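Local coordinates for START domain-containing protein 10 (Homo sapiens, PDB 6SER) that transfers phospholipids, phosphatidylcholine and phosphatidylethanolamine, between membranes, preferring a palmitoyl or stearoyl chain at sn-1 and an unsaturated 18-carbon chain at sn-2, at residues Tyr171-Gln174 with Ser180-Ile183; Thr81-Leu86 with Trp136-Ala141; Lys126-Ile131 with Gly193-Trp198; Val114-Trp119 with Pro153-Arg158. All coordinates share one frame; numbering follows the deposited sequence.

Contact 1. Residues Tyr171-Gln174 with Ser180-Ile183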
loop_
_atom_site.group_PDB
_atom_site.type_symbol
_atom_site.label_atom_id
_atom_site.label_comp_id
_atom_site.label_asym_id
_atom_site.label_seq_id
_atom_site.Cartn_x
_atom_site.Cartn_y
_atom_site.Cartn_z
ATOM N N TYR A 171 -3.277 4.051 -2.193
ATOM C CA TYR A 171 -3.651 4.011 -3.590
ATOM C C TYR A 171 -4.900 4.844 -3.783
ATOM O O TYR A 171 -5.814 4.808 -2.956
ATOM C CB TYR A 171 -3.923 2.573 -4.059
ATOM C CG TYR A 171 -2.752 1.638 -3.934
ATOM C CD1 TYR A 171 -1.958 1.360 -5.042
ATOM C CD2 TYR A 171 -2.434 1.038 -2.701
ATOM C CE1 TYR A 171 -0.878 0.504 -4.939
ATOM C CE2 TYR A 171 -1.359 0.183 -2.584
ATOM C CZ TYR A 171 -0.584 -0.081 -3.707
ATOM O OH TYR A 171 0.488 -0.935 -3.597
ATOM N N LEU A 172 -4.899 5.642 -4.847
ATOM C CA LEU A 172 -6.082 6.346 -5.319
ATOM C C LEU A 172 -6.448 5.732 -6.661
ATOM O O LEU A 172 -5.630 5.731 -7.589
ATOM C CB LEU A 172 -5.833 7.854 -5.453
ATOM C CG LEU A 172 -6.958 8.604 -6.157
ATOM C CD1 LEU A 172 -8.157 8.659 -5.239
ATOM C CD2 LEU A 172 -6.497 10.007 -6.546
ATOM N N ILE A 173 -7.642 5.163 -6.748
ATOM C CA ILE A 173 -8.152 4.628 -8.000
ATOM C C ILE A 173 -9.222 5.592 -8.492
ATOM O O ILE A 173 -10.192 5.876 -7.782
ATOM C CB ILE A 173 -8.704 3.201 -7.831
ATOM C CG1 ILE A 173 -7.646 2.276 -7.208
ATOM C CG2 ILE A 173 -9.167 2.631 -9.180
ATOM C CD1 ILE A 173 -8.134 0.864 -6.971
ATOM N N GLN A 174 -9.024 6.141 -9.680
ATOM C CA GLN A 174 -9.991 7.048 -10.281
ATOM C C GLN A 174 -10.574 6.355 -11.499
ATOM O O GLN A 174 -9.832 5.983 -12.419
ATOM C CB GLN A 174 -9.338 8.380 -10.652
ATOM C CG GLN A 174 -8.980 9.228 -9.430
ATOM C CD GLN A 174 -7.999 10.344 -9.740
ATOM O OE1 GLN A 174 -6.923 10.103 -10.292
ATOM N NE2 GLN A 174 -8.361 11.571 -9.374
ATOM N N SER A 180 -12.166 1.208 -17.624
ATOM C CA SER A 180 -10.897 1.930 -17.551
ATOM C C SER A 180 -10.788 2.711 -16.244
ATOM O O SER A 180 -11.793 3.099 -15.640
ATOM C CB SER A 180 -10.721 2.886 -18.743
ATOM O OG SER A 180 -11.572 4.010 -18.623
ATOM N N CYS A 181 -9.545 2.973 -15.833
ATOM C CA CYS A 181 -9.298 3.726 -14.609
ATOM C C CYS A 181 -7.876 4.276 -14.635
ATOM O O CYS A 181 -7.064 3.928 -15.498
ATOM C CB CYS A 181 -9.514 2.857 -13.366
ATOM S SG CYS A 181 -8.288 1.537 -13.226
ATOM N N VAL A 182 -7.590 5.150 -13.669
ATOM C CA VAL A 182 -6.241 5.628 -13.387
ATOM C C VAL A 182 -5.952 5.357 -11.917
ATOM O O VAL A 182 -6.783 5.657 -11.053
ATOM C CB VAL A 182 -6.083 7.130 -13.700
ATOM C CG1 VAL A 182 -4.697 7.626 -13.307
ATOM C CG2 VAL A 182 -6.354 7.405 -15.177
ATOM N N ILE A 183 -4.786 4.788 -11.628
ATOM C CA ILE A 183 -4.391 4.495 -10.255
ATOM C C ILE A 183 -3.116 5.261 -9.936
ATOM O O ILE A 183 -2.157 5.241 -10.717
ATOM C CB ILE A 183 -4.195 2.987 -10.020
ATOM C CG1 ILE A 183 -3.784 2.725 -8.564
ATOM C CG2 ILE A 183 -3.187 2.403 -11.001
ATOM C CD1 ILE A 183 -3.735 1.278 -8.180
#
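C181 meets Q174 just before the paired residues, its CB 3.3 Å from the carbonyl O of Q174, near the turn of an antiparallel β-hairpin. The two arms are strands 161-175 and 181-190, part of the strongly curved sheet of the START domain, a helix-grip fold. CB of C181 also lies 4.2 Å from CG2 of I173. L82 of helix 79-87 packs on C181 and I183 from that side.

The pairing begins at V182, which forms the hydrogen-bonded pair with Q174. Its N donates to O of Q174 at 2.7 Å, and its O receives N of Q174 at 2.7 Å, almost straight with 177° at the hydrogen. Both side chains leave by the other face, where V182 touches R71 and E73 of strand 68-74 and Q174 reaches E38 of helix 27-38.

I183 makes the non-hydrogen-bonded pair with I173, and its CA sends a C-H toward O of L172 at 3.2 Å. With CG1 anti to the backbone N (chi1 -180°) and the chain extended beyond it, the side chain runs alongside that of I173, CG1 to CG1 at 4.1 Å. It continues to Y171, whose ring borders a triethylene glycol, probably from the crystallisation liquor, though it may mark the lipid cavity. There CD1 of I183 meets CD1 of Y171 obliquely to the ring, 3.6 Å apart.

Contact 2. Residues Thr81-Leu86 with Trp136-Ala141; sequences TLYDVL and WLPMGA
Y83 reaches from helix 79-87 to W136, and its hydroxyl does all the close touching across this contact. CB leaves the helix pointing at strand 127-139. About the CA-CB bond the ring is turned away from the amide nitrogen (chi1 -171°), which carries it across to the strand; the CA atoms of Y83 and P138 are still 9.4 Å apart. On the way Y143 stacks on the ring, H87 meets it edge-to-face, and I145 and I173 add aliphatic contacts.

This is a short helix laid over the curved sheet of the helix-grip fold; residues 81-86 run nearly antiparallel to 136-139 (175°), the axes of these two pieces 11.8 Å apart.

At the tip, OH of Y83 comes to 3.3 Å from CD1 of W136. The same oxygen lies 3.7 Å from CB of W136, beside the root of the indole and oblique to its plane. The two side chains cross at about a right angle. H87 also meets W136 edge-to-face, and a diethylene glycol, probably from the crystallisation liquor, lies nearby. The hydroxyl finds its hydrogen-bond partner in a residue flanking the segments; against W136 and P138 it merely packs. CG of P138 is 4.2 Å from OH of Y83.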
loop_
_atom_site.group_PDB
_atom_site.type_symbol
_atom_site.label_atom_id
_atom_site.label_comp_id
_atom_site.label_asym_id
_atom_site.label_seq_id
_atom_site.Cartn_x
_atom_site.Cartn_y
_atom_site.Cartn_z
ATOM N N THR A 81 -12.095 -3.698 -10.630
ATOM C CA THR A 81 -11.166 -4.819 -10.726
ATOM C C THR A 81 -9.831 -4.481 -10.075
ATOM O O THR A 81 -9.277 -5.284 -9.313
ATOM C CB THR A 81 -10.966 -5.213 -12.188
ATOM O OG1 THR A 81 -12.217 -5.641 -12.739
ATOM C CG2 THR A 81 -9.954 -6.343 -12.295
ATOM N N LEU A 82 -9.305 -3.292 -10.351
ATOM C CA LEU A 82 -8.099 -2.857 -9.664
ATOM C C LEU A 82 -8.317 -2.815 -8.152
ATOM O O LEU A 82 -7.421 -3.168 -7.380
ATOM C CB LEU A 82 -7.677 -1.499 -10.215
ATOM C CG LEU A 82 -6.348 -0.861 -9.835
ATOM C CD1 LEU A 82 -5.170 -1.805 -10.032
ATOM C CD2 LEU A 82 -6.203 0.335 -10.703
ATOM N N TYR A 83 -9.525 -2.445 -7.715
ATOM C CA TYR A 83 -9.833 -2.403 -6.287
ATOM C C TYR A 83 -9.786 -3.799 -5.669
ATOM O O TYR A 83 -9.182 -3.999 -4.608
ATOM C CB TYR A 83 -11.206 -1.754 -6.085
ATOM C CG TYR A 83 -11.602 -1.439 -4.651
ATOM C CD1 TYR A 83 -10.825 -0.593 -3.852
ATOM C CD2 TYR A 83 -12.776 -1.952 -4.107
ATOM C CE1 TYR A 83 -11.200 -0.288 -2.545
ATOM C CE2 TYR A 83 -13.163 -1.647 -2.804
ATOM C CZ TYR A 83 -12.375 -0.819 -2.028
ATOM O OH TYR A 83 -12.753 -0.531 -0.730
ATOM N N ASP A 84 -10.416 -4.782 -6.327
ATOM C CA ASP A 84 -10.371 -6.162 -5.843
ATOM C C ASP A 84 -8.939 -6.652 -5.703
ATOM O O ASP A 84 -8.592 -7.331 -4.722
ATOM C CB ASP A 84 -11.132 -7.092 -6.796
ATOM C CG ASP A 84 -12.637 -6.907 -6.727
ATOM O OD1 ASP A 84 -13.134 -6.292 -5.752
ATOM O OD2 ASP A 84 -13.320 -7.395 -7.650
ATOM N N VAL A 85 -8.092 -6.322 -6.679
ATOM C CA VAL A 85 -6.726 -6.838 -6.696
ATOM C C VAL A 85 -5.921 -6.255 -5.543
ATOM O O VAL A 85 -5.164 -6.966 -4.871
ATOM C CB VAL A 85 -6.084 -6.537 -8.060
ATOM C CG1 VAL A 85 -4.598 -6.871 -8.046
ATOM C CG2 VAL A 85 -6.822 -7.305 -9.143
ATOM N N LEU A 86 -6.079 -4.955 -5.286
ATOM C CA LEU A 86 -5.411 -4.363 -4.135
ATOM C C LEU A 86 -5.901 -4.968 -2.825
ATOM O O LEU A 86 -5.115 -5.115 -1.886
ATOM C CB LEU A 86 -5.611 -2.849 -4.129
ATOM C CG LEU A 86 -4.850 -2.110 -5.238
ATOM C CD1 LEU A 86 -5.083 -0.602 -5.178
ATOM C CD2 LEU A 86 -3.380 -2.433 -5.148
ATOM N N TRP A 136 -9.914 1.713 4.014
ATOM C CA TRP A 136 -10.360 1.854 2.637
ATOM C C TRP A 136 -11.693 2.579 2.574
ATOM O O TRP A 136 -12.509 2.496 3.495
ATOM C CB TRP A 136 -10.478 0.491 1.946
ATOM C CG TRP A 136 -11.227 -0.551 2.721
ATOM C CD1 TRP A 136 -12.539 -0.904 2.557
ATOM C CD2 TRP A 136 -10.709 -1.404 3.756
ATOM N NE1 TRP A 136 -12.870 -1.919 3.428
ATOM C CE2 TRP A 136 -11.770 -2.238 4.179
ATOM C CE3 TRP A 136 -9.457 -1.545 4.363
ATOM C CZ2 TRP A 136 -11.611 -3.203 5.183
ATOM C CZ3 TRP A 136 -9.303 -2.492 5.370
ATOM C CH2 TRP A 136 -10.371 -3.309 5.767
ATOM N N LEU A 137 -11.909 3.290 1.465
ATOM C CA LEU A 137 -13.108 4.099 1.293
ATOM C C LEU A 137 -13.460 4.268 -0.179
ATOM O O LEU A 137 -12.734 4.948 -0.920
ATOM C CB LEU A 137 -12.919 5.478 1.938
ATOM C CG LEU A 137 -14.158 6.371 2.028
ATOM C CD1 LEU A 137 -15.238 5.690 2.867
ATOM C CD2 LEU A 137 -13.797 7.728 2.618
ATOM N N PRO A 138 -14.594 3.762 -0.654
ATOM C CA PRO A 138 -15.043 4.068 -1.993
ATOM C C PRO A 138 -15.597 5.494 -1.958
ATOM O O PRO A 138 -16.301 5.746 -1.131
ATOM C CB PRO A 138 -16.201 3.116 -2.190
ATOM C CG PRO A 138 -15.948 2.085 -1.172
ATOM C CD PRO A 138 -15.373 2.797 0.012
ATOM N N MET A 139 -15.150 6.389 -2.820
ATOM C CA MET A 139 -15.672 7.776 -2.818
ATOM C C MET A 139 -16.356 7.957 -4.158
ATOM O O MET A 139 -15.707 8.327 -5.089
ATOM C CB MET A 139 -14.615 8.877 -2.686
ATOM C CG MET A 139 -13.844 8.968 -1.392
ATOM S SD MET A 139 -14.803 9.256 0.141
ATOM C CE MET A 139 -15.432 10.913 -0.097
ATOM N N GLY A 140 -17.625 7.620 -4.234
ATOM C CA GLY A 140 -18.377 7.775 -5.482
ATOM C C GLY A 140 -17.928 6.760 -6.471
ATOM O O GLY A 140 -18.152 5.606 -6.266
ATOM N N ALA A 141 -17.271 7.222 -7.501
ATOM C CA ALA A 141 -16.711 6.331 -8.507
ATOM C C ALA A 141 -15.272 5.927 -8.209
ATOM O O ALA A 141 -14.764 4.995 -8.846
ATOM C CB ALA A 141 -16.783 6.986 -9.888
#

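Contact 3. Residues Lys126-Ile131 with Gly193-Trp198; sequences KNRDVI and GSLPKW
R128 and G193 touch where the start of strand 127-139 meets the loop that leads into the long helix 197-227, the C-terminal helix of the START helix-grip fold. The closely packed part is the end of one arginine. CD1 of L195 lies over one face of the guanidinium of R128, 4.2 Å from NH2 and offset toward the rim, and L195 itself leans on L125. NH2 of R128 is hydrogen-bonded to O of P191, just before segment 193-198, and NE too is bonded to a residue next to the segments, so two of the three guanidinium nitrogens are held there. A bend at chi2 (112°) swings the group out from the strand, and W119, V162 and C121 pack on the side chain.

The solvent side is made by G193 and S194, both exposed. G193 still gives the closest approach, its CA 3.6 Å from NH2 of R128, made easier because glycine carries no side chain there. At the edge of the guanidinium, near its plane, N of S194 stays 4.4 Å from NH2 of R128. Crystal neighbours touch R128, G193, S194 and L195, so packing in the lattice may influence the conformation here. Back on the arginine, NH1 of R128 makes a weak hydrogen bond to O of K126, 3.1 Å long and bent to 130° at the hydrogen.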
loop_
_atom_site.group_PDB
_atom_site.type_symbol
_atom_site.label_atom_id
_atom_site.label_comp_id
_atom_site.label_asym_id
_atom_site.label_seq_id
_atom_site.Cartn_x
_atom_site.Cartn_y
_atom_site.Cartn_z
ATOM N N LYS A 126 18.715 -8.485 4.472
ATOM C CA LYS A 126 17.778 -9.471 5.023
ATOM C C LYS A 126 16.352 -9.218 4.511
ATOM O O LYS A 126 16.113 -8.225 3.915
ATOM C CB LYS A 126 18.097 -9.839 6.465
ATOM C CG LYS A 126 17.663 -8.948 7.580
ATOM C CD LYS A 126 18.676 -8.960 8.694
ATOM C CE LYS A 126 18.799 -10.241 9.462
ATOM N NZ LYS A 126 18.905 -10.019 10.903
ATOM N N ASN A 127 15.474 -10.173 4.721
ATOM C CA ASN A 127 14.067 -10.015 4.337
ATOM C C ASN A 127 13.405 -9.035 5.299
ATOM O O ASN A 127 13.863 -8.871 6.363
ATOM C CB ASN A 127 13.362 -11.361 4.234
ATOM C CG ASN A 127 13.998 -12.318 3.265
ATOM O OD1 ASN A 127 14.480 -11.938 2.238
ATOM N ND2 ASN A 127 13.972 -13.578 3.584
ATOM N N ARG A 128 12.336 -8.415 4.868
ATOM C CA ARG A 128 11.657 -7.346 5.611
ATOM C C ARG A 128 10.209 -7.696 5.898
ATOM O O ARG A 128 9.676 -8.436 5.215
ATOM C CB ARG A 128 11.720 -6.074 4.792
ATOM C CG ARG A 128 12.846 -5.164 5.218
ATOM C CD ARG A 128 13.936 -5.024 4.222
ATOM N NE ARG A 128 14.839 -4.100 4.816
ATOM C CZ ARG A 128 16.126 -4.224 4.834
ATOM N NH1 ARG A 128 16.708 -5.209 4.223
ATOM N NH2 ARG A 128 16.816 -3.340 5.458
ATOM N N ASP A 129 9.644 -7.098 6.912
ATOM C CA ASP A 129 8.236 -7.267 7.291
ATOM C C ASP A 129 7.673 -5.960 7.821
ATOM O O ASP A 129 8.384 -5.195 8.304
ATOM C CB ASP A 129 8.004 -8.479 8.188
ATOM C CG ASP A 129 8.562 -8.446 9.584
ATOM O OD1 ASP A 129 9.314 -7.583 9.899
ATOM O OD2 ASP A 129 8.244 -9.299 10.283
ATOM N N VAL A 130 6.386 -5.819 7.707
ATOM C CA VAL A 130 5.627 -4.656 8.183
ATOM C C VAL A 130 4.336 -5.095 8.834
ATOM O O VAL A 130 3.778 -6.049 8.457
ATOM C CB VAL A 130 5.312 -3.665 7.060
ATOM C CG1 VAL A 130 6.508 -2.874 6.663
ATOM C CG2 VAL A 130 4.680 -4.300 5.861
ATOM N N ILE A 131 3.963 -4.354 9.847
ATOM C CA ILE A 131 2.645 -4.440 10.456
ATOM C C ILE A 131 1.989 -3.097 10.199
ATOM O O ILE A 131 2.532 -2.063 10.605
ATOM C CB ILE A 131 2.737 -4.707 11.968
ATOM C CG1 ILE A 131 3.587 -5.944 12.269
ATOM C CG2 ILE A 131 1.359 -4.811 12.587
ATOM C CD1 ILE A 131 2.865 -7.205 12.058
ATOM N N GLY A 193 17.246 -1.119 8.594
ATOM C CA GLY A 193 18.422 -1.971 8.328
ATOM C C GLY A 193 19.672 -1.145 8.073
ATOM O O GLY A 193 19.897 -0.169 8.816
ATOM N N SER A 194 20.457 -1.525 7.059
ATOM C CA SER A 194 21.669 -0.821 6.719
ATOM C C SER A 194 21.700 -0.052 5.433
ATOM O O SER A 194 22.723 0.389 5.028
ATOM C CB SER A 194 22.800 -1.802 6.662
ATOM O OG SER A 194 22.802 -2.431 5.423
ATOM N N LEU A 195 20.589 0.056 4.763
ATOM C CA LEU A 195 20.515 0.748 3.480
ATOM C C LEU A 195 20.588 2.257 3.687
ATOM O O LEU A 195 19.833 2.802 4.498
ATOM C CB LEU A 195 19.220 0.403 2.762
ATOM C CG LEU A 195 19.119 -0.989 2.163
ATOM C CD1 LEU A 195 17.665 -1.293 1.835
ATOM C CD2 LEU A 195 19.992 -1.077 0.918
ATOM N N PRO A 196 21.468 2.961 2.981
ATOM C CA PRO A 196 21.391 4.426 2.996
ATOM C C PRO A 196 20.061 4.882 2.406
ATOM O O PRO A 196 19.551 4.293 1.449
ATOM C CB PRO A 196 22.584 4.861 2.133
ATOM C CG PRO A 196 23.497 3.684 2.112
ATOM C CD PRO A 196 22.602 2.478 2.176
ATOM N N LYS A 197 19.499 5.935 3.006
ATOM C CA LYS A 197 18.203 6.450 2.571
ATOM C C LYS A 197 18.207 6.803 1.085
ATOM O O LYS A 197 17.249 6.489 0.367
ATOM C CB LYS A 197 17.815 7.663 3.420
ATOM C CG LYS A 197 16.975 7.342 4.660
ATOM C CD LYS A 197 17.352 6.010 5.301
ATOM C CE LYS A 197 16.484 5.687 6.527
ATOM N NZ LYS A 197 16.731 4.309 7.090
ATOM N N TRP A 198 19.280 7.439 0.598
ATOM C CA TRP A 198 19.323 7.823 -0.812
ATOM C C TRP A 198 19.381 6.606 -1.726
ATOM O O TRP A 198 18.904 6.663 -2.864
ATOM C CB TRP A 198 20.512 8.753 -1.083
ATOM C CG TRP A 198 21.833 8.147 -0.751
ATOM C CD1 TRP A 198 22.479 8.200 0.452
ATOM C CD2 TRP A 198 22.673 7.384 -1.624
ATOM N NE1 TRP A 198 23.669 7.521 0.380
ATOM C CE2 TRP A 198 23.810 7.008 -0.884
ATOM C CE3 TRP A 198 22.573 6.982 -2.959
ATOM C CZ2 TRP A 198 24.841 6.250 -1.434
ATOM C CZ3 TRP A 198 23.599 6.226 -3.505
ATOM C CH2 TRP A 198 24.718 5.870 -2.742
#

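Contact 4. Residues Val114-Trp119 with Pro153-Arg158; sequences VGYYSW and PKYPPR
Y116 and Y155 supply the apolar part of this contact, with their CD1 atoms 4.4 Å apart. The rings meet obliquely. The ring of Y116 stands trans to N about CA-CB (chi1 179°), which sends it off strand 112-119 toward the loop; the CA atoms of the two tyrosines lie 8.8 Å apart. I131 of strand 127-139 touches both tyrosines, while F103 meets the ring of Y116 and I105 packs on Y155.

The polar part is looser. NE of R158 stops 4.3 Å from OH of Y116, and this nitrogen is buried with no partner in the model. Each group is held by something else: the hydroxyl of Y116 is hydrogen-bonded to OD2 of D129, while NH2 of R158 forms a salt bridge with OD1 of D160.

Contacts with small molecules make a third group. A triethylene glycol lies against Y155 and a diethylene glycol against R158, probably both from the crystallisation liquor. Here the loop between strands 142-151 and 161-175 folds back on strand 112-119 of the curved START-domain sheet.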
loop_
_atom_site.group_PDB
_atom_site.type_symbol
_atom_site.label_atom_id
_atom_site.label_comp_id
_atom_site.label_asym_id
_atom_site.label_seq_id
_atom_site.Cartn_x
_atom_site.Cartn_y
_atom_site.Cartn_z
ATOM N N VAL A 114 -5.904 -4.503 10.555
ATOM C CA VAL A 114 -4.477 -4.587 10.822
ATOM C C VAL A 114 -3.960 -5.855 10.162
ATOM O O VAL A 114 -4.572 -6.921 10.290
ATOM C CB VAL A 114 -4.176 -4.596 12.336
ATOM C CG1 VAL A 114 -2.657 -4.524 12.584
ATOM C CG2 VAL A 114 -4.889 -3.449 13.019
ATOM N N GLY A 115 -2.816 -5.746 9.477
ATOM C CA GLY A 115 -2.301 -6.855 8.702
ATOM C C GLY A 115 -0.789 -6.903 8.682
ATOM O O GLY A 115 -0.090 -6.003 9.174
ATOM N N TYR A 116 -0.292 -7.987 8.077
ATOM C CA TYR A 116 1.106 -8.370 8.101
ATOM C C TYR A 116 1.567 -8.634 6.682
ATOM O O TYR A 116 0.827 -9.204 5.880
ATOM C CB TYR A 116 1.321 -9.635 8.942
ATOM C CG TYR A 116 2.756 -10.081 8.966
ATOM C CD1 TYR A 116 3.663 -9.519 9.866
ATOM C CD2 TYR A 116 3.213 -11.055 8.097
ATOM C CE1 TYR A 116 4.977 -9.910 9.899
ATOM C CE2 TYR A 116 4.521 -11.459 8.133
ATOM C CZ TYR A 116 5.405 -10.874 9.031
ATOM O OH TYR A 116 6.722 -11.261 9.063
ATOM N N TYR A 117 2.805 -8.238 6.383
ATOM C CA TYR A 117 3.369 -8.448 5.048
ATOM C C TYR A 117 4.884 -8.598 5.138
ATOM O O TYR A 117 5.558 -7.710 5.672
ATOM C CB TYR A 117 2.993 -7.284 4.133
ATOM C CG TYR A 117 3.585 -7.363 2.738
ATOM C CD1 TYR A 117 2.888 -7.974 1.700
ATOM C CD2 TYR A 117 4.830 -6.797 2.452
ATOM C CE1 TYR A 117 3.412 -8.031 0.418
ATOM C CE2 TYR A 117 5.362 -6.855 1.169
ATOM C CZ TYR A 117 4.647 -7.478 0.158
ATOM O OH TYR A 117 5.169 -7.550 -1.115
ATOM N N SER A 118 5.413 -9.693 4.581
ATOM C CA SER A 118 6.838 -10.008 4.509
ATOM C C SER A 118 7.289 -10.075 3.060
ATOM O O SER A 118 6.558 -10.572 2.198
ATOM C CB SER A 118 7.159 -11.377 5.117
ATOM O OG SER A 118 6.730 -11.491 6.443
ATOM N N TRP A 119 8.526 -9.650 2.798
ATOM C CA TRP A 119 9.047 -9.783 1.445
ATOM C C TRP A 119 10.553 -10.002 1.473
ATOM O O TRP A 119 11.231 -9.663 2.448
ATOM C CB TRP A 119 8.667 -8.576 0.573
ATOM C CG TRP A 119 9.363 -7.265 0.828
ATOM C CD1 TRP A 119 10.366 -6.730 0.078
ATOM C CD2 TRP A 119 9.077 -6.295 1.859
ATOM N NE1 TRP A 119 10.738 -5.506 0.583
ATOM C CE2 TRP A 119 9.961 -5.212 1.669
ATOM C CE3 TRP A 119 8.166 -6.240 2.918
ATOM C CZ2 TRP A 119 9.961 -4.089 2.495
ATOM C CZ3 TRP A 119 8.168 -5.119 3.739
ATOM C CH2 TRP A 119 9.061 -4.061 3.525
ATOM N N PRO A 153 1.057 -6.116 19.851
ATOM C CA PRO A 153 1.874 -6.775 20.888
ATOM C C PRO A 153 2.227 -8.216 20.574
ATOM O O PRO A 153 3.251 -8.707 21.051
ATOM C CB PRO A 153 0.992 -6.677 22.143
ATOM C CG PRO A 153 -0.013 -5.624 21.844
ATOM C CD PRO A 153 -0.246 -5.674 20.371
ATOM N N LYS A 154 1.435 -8.910 19.773
ATOM C CA LYS A 154 1.759 -10.284 19.423
ATOM C C LYS A 154 2.630 -10.393 18.179
ATOM O O LYS A 154 2.944 -11.506 17.750
ATOM C CB LYS A 154 0.470 -11.083 19.229
ATOM C CG LYS A 154 -0.496 -10.953 20.399
ATOM C CD LYS A 154 -1.692 -11.887 20.239
ATOM C CE LYS A 154 -2.996 -11.112 19.911
ATOM N NZ LYS A 154 -3.265 -10.054 20.909
ATOM N N TYR A 155 3.034 -9.277 17.580
ATOM C CA TYR A 155 3.878 -9.301 16.388
ATOM C C TYR A 155 5.097 -8.417 16.613
ATOM O O TYR A 155 5.269 -7.393 15.942
ATOM C CB TYR A 155 3.086 -8.877 15.150
ATOM C CG TYR A 155 2.020 -9.885 14.798
ATOM C CD1 TYR A 155 2.233 -10.843 13.814
ATOM C CD2 TYR A 155 0.814 -9.911 15.484
ATOM C CE1 TYR A 155 1.269 -11.781 13.518
ATOM C CE2 TYR A 155 -0.151 -10.846 15.195
ATOM C CZ TYR A 155 0.073 -11.773 14.213
ATOM O OH TYR A 155 -0.917 -12.698 13.945
ATOM N N PRO A 156 5.978 -8.796 17.541
ATOM C CA PRO A 156 7.217 -8.038 17.734
ATOM C C PRO A 156 8.178 -8.306 16.592
ATOM O O PRO A 156 7.971 -9.246 15.809
ATOM C CB PRO A 156 7.755 -8.585 19.066
ATOM C CG PRO A 156 7.301 -10.005 19.063
ATOM C CD PRO A 156 5.957 -10.019 18.368
ATOM N N PRO A 157 9.238 -7.512 16.454
ATOM C CA PRO A 157 10.229 -7.799 15.411
ATOM C C PRO A 157 10.782 -9.212 15.539
ATOM O O PRO A 157 10.905 -9.764 16.635
ATOM C CB PRO A 157 11.327 -6.755 15.664
ATOM C CG PRO A 157 10.638 -5.641 16.401
ATOM C CD PRO A 157 9.596 -6.320 17.246
ATOM N N ARG A 158 11.134 -9.788 14.403
ATOM C CA ARG A 158 11.770 -11.094 14.348
ATOM C C ARG A 158 13.247 -10.929 14.044
ATOM O O ARG A 158 13.619 -10.132 13.180
ATOM C CB ARG A 158 11.128 -11.964 13.273
ATOM C CG ARG A 158 9.840 -12.591 13.716
ATOM C CD ARG A 158 8.891 -12.707 12.550
ATOM N NE ARG A 158 9.468 -13.487 11.464
ATOM C CZ ARG A 158 9.481 -14.814 11.417
ATOM N NH1 ARG A 158 8.940 -15.513 12.407
ATOM N NH2 ARG A 158 10.033 -15.441 10.384
#

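In the fold
All four contacts draw on the one curved mixed sheet of the START domain. Contacts 1 and 2 sit together, centres 8 Å apart, where helix 79-87 packs on strands 161-175 and 181-190. Contacts 3 and 4 form the other pair, centres about 14 Å apart, joined through neighbouring strands 112-119 and 127-139; contact 1 has its centre about 28 Å from theirs, across the chain's centre. Strand 127-139 spans the distance, giving one end to contact 3 and the other to contact 2. Contact 1 is a local hairpin within the loop closed by contact 3. Contacts 2, 3 and 4 cross one another along the sequence and, joining residues 34 to 62 positions apart, tie distant chain regions into a single lipid-transfer domain.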